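Local coordinates for sporozoite-specific SAG protein (PDB 2WNK) that probably serves as a SAG2-related surface antigen of the sporozoite stage of Toxoplasma gondii, built from two SRS domains, at residues 47-52 against 60-65. Sequence-based numbering, arbitrary orientation.
Sequences VCTTAD and KDVLKS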
loop_
_atom_site.group_PDB
_atom_site.type_symbol
_atom_site.label_atom_id
_atom_site.label_comp_id
_atom_site.label_asym_id
_atom_site.label_seq_id
_atom_site.Cartn_x
_atom_site.Cartn_y
_atom_site.Cartn_z
ATOM N N VAL A 47 -9.657 -16.755 -8.030
ATOM C CA VAL A 47 -8.234 -16.814 -7.672
ATOM C C VAL A 47 -8.006 -18.163 -7.024
ATOM O O VAL A 47 -8.942 -18.757 -6.490
ATOM C CB VAL A 47 -7.842 -15.750 -6.660
ATOM C CG1 VAL A 47 -8.141 -14.332 -7.259
ATOM C CG2 VAL A 47 -8.597 -15.980 -5.311
ATOM N N CYS A 48 -6.759 -18.634 -7.013
ATOM C CA CYS A 48 -6.434 -19.820 -6.179
ATOM C C CYS A 48 -6.107 -19.376 -4.759
ATOM O O CYS A 48 -5.667 -18.242 -4.533
ATOM C CB CYS A 48 -5.305 -20.623 -6.790
ATOM S SG CYS A 48 -5.836 -21.245 -8.367
ATOM N N THR A 49 -6.364 -20.261 -3.797
ATOM C CA THR A 49 -6.095 -19.941 -2.417
ATOM C C THR A 49 -5.029 -20.864 -1.832
ATOM O O THR A 49 -4.717 -20.801 -0.651
ATOM C CB THR A 49 -7.398 -20.000 -1.569
ATOM O OG1 THR A 49 -8.004 -21.297 -1.779
ATOM C CG2 THR A 49 -8.325 -18.838 -2.004
ATOM N N THR A 50 -4.478 -21.716 -2.692
ATOM C CA THR A 50 -3.265 -22.469 -2.419
ATOM C C THR A 50 -2.368 -22.380 -3.664
ATOM O O THR A 50 -2.844 -22.115 -4.785
ATOM C CB THR A 50 -3.536 -23.940 -2.169
ATOM O OG1 THR A 50 -4.281 -24.429 -3.284
ATOM C CG2 THR A 50 -4.309 -24.139 -0.832
ATOM N N ALA A 51 -1.074 -22.591 -3.470
ATOM C CA ALA A 51 -0.102 -22.377 -4.546
ATOM C C ALA A 51 -0.251 -23.350 -5.740
ATOM O O ALA A 51 0.245 -23.073 -6.847
ATOM C CB ALA A 51 1.316 -22.409 -3.990
ATOM N N ASP A 52 -0.915 -24.497 -5.518
ATOM C CA ASP A 52 -1.182 -25.477 -6.609
ATOM C C ASP A 52 -2.619 -25.467 -7.088
ATOM O O ASP A 52 -3.012 -26.351 -7.811
ATOM C CB ASP A 52 -0.795 -26.894 -6.202
ATOM C CG ASP A 52 -1.651 -27.451 -5.066
ATOM O OD1 ASP A 52 -2.381 -26.661 -4.416
ATOM O OD2 ASP A 52 -1.507 -28.643 -4.787
ATOM N N LYS A 60 -13.974 -11.555 -5.292
ATOM C CA LYS A 60 -14.642 -10.596 -4.385
ATOM C C LYS A 60 -14.906 -11.128 -2.984
ATOM O O LYS A 60 -15.216 -10.346 -2.068
ATOM C CB LYS A 60 -15.950 -10.063 -4.952
ATOM C CG LYS A 60 -16.720 -11.035 -5.792
ATOM C CD LYS A 60 -16.151 -10.948 -7.208
ATOM C CE LYS A 60 -15.271 -9.677 -7.422
ATOM N NZ LYS A 60 -14.296 -9.755 -8.578
ATOM N N ASP A 61 -14.820 -12.444 -2.845
ATOM C CA ASP A 61 -14.987 -13.137 -1.561
ATOM C C ASP A 61 -13.677 -13.270 -0.800
ATOM O O ASP A 61 -13.668 -13.749 0.358
ATOM C CB ASP A 61 -15.535 -14.534 -1.810
ATOM C CG ASP A 61 -16.964 -14.513 -2.247
ATOM O OD1 ASP A 61 -17.674 -13.556 -1.865
ATOM O OD2 ASP A 61 -17.377 -15.454 -2.956
ATOM N N VAL A 62 -12.568 -12.932 -1.457
ATOM C CA VAL A 62 -11.260 -12.906 -0.776
ATOM C C VAL A 62 -10.703 -11.500 -0.641
ATOM O O VAL A 62 -10.162 -11.118 0.395
ATOM C CB VAL A 62 -10.247 -13.810 -1.489
ATOM C CG1 VAL A 62 -8.918 -13.769 -0.779
ATOM C CG2 VAL A 62 -10.772 -15.201 -1.493
ATOM N N LEU A 63 -10.852 -10.714 -1.703
ATOM C CA LEU A 63 -10.511 -9.303 -1.680
ATOM C C LEU A 63 -11.728 -8.549 -2.209
ATOM O O LEU A 63 -12.023 -8.583 -3.405
ATOM C CB LEU A 63 -9.285 -9.034 -2.564
ATOM C CG LEU A 63 -7.969 -9.680 -2.135
ATOM C CD1 LEU A 63 -6.947 -9.494 -3.260
ATOM C CD2 LEU A 63 -7.454 -9.066 -0.838
ATOM N N LYS A 64 -12.429 -7.879 -1.305
ATOM C CA LYS A 64 -13.752 -7.328 -1.583
ATOM C C LYS A 64 -13.779 -6.192 -2.609
ATOM O O LYS A 64 -14.818 -5.957 -3.235
ATOM C CB LYS A 64 -14.400 -6.836 -0.287
ATOM C CG LYS A 64 -14.479 -7.854 0.836
ATOM C CD LYS A 64 -15.575 -8.890 0.601
ATOM C CE LYS A 64 -15.959 -9.587 1.913
ATOM N NZ LYS A 64 -14.772 -10.086 2.692
ATOM N N SER A 65 -12.680 -5.457 -2.752
ATOM C CA SER A 65 -12.636 -4.389 -3.745
ATOM C C SER A 65 -11.347 -4.479 -4.561
ATOM O O SER A 65 -10.389 -3.767 -4.322
ATOM C CB SER A 65 -12.818 -2.993 -3.113
ATOM O OG SER A 65 -12.125 -2.877 -1.887
#
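Val47 meets Val62 through one methyl each, with CG2 of Val47 4.5 Å from CG2 of Val62, a loose van der Waals approach between apolar groups. The backbones stand well apart: Val47 CA lies 8.5 Å from Val62 CA, so side chains must span the gap. In Val62, CG1 is anti to the backbone N (chi1 180°), which leaves CG2 as the branch presented to Val47 and Thr49.

At Cys48 the contact skips a residue. Its side chain lies against Phe97 and Pro37, and its SG forms a disulfide with Cys53.

Thr49 again turns toward the loop, and its CG2 comes within 4.4 Å of Val62 CG2. Since Thr49 CG2 is also 4.4 Å from Val47 CG2, the three methyls form a nearly equilateral triangle, with Val62 CG2 facing the pair. With chi1 at 54° the Thr49 OG1 sits on the side of Asn55, where it makes a weak hydrogen bond with Asn55 O, while CG2 faces Val62. The interface is small, 78 Å² summed over both sides, and Val62 extends it onto Ala57 and Val96.

The arrangement is that of a short antiparallel beta-hairpin, strands 46-48 and 56-58, whose connecting loop is pinned to the end of strand 46-48 by the Cys48-Cys53 disulfide, and which is met on one side by the loop that leads from it to strand 66-72 of the first SRS domain.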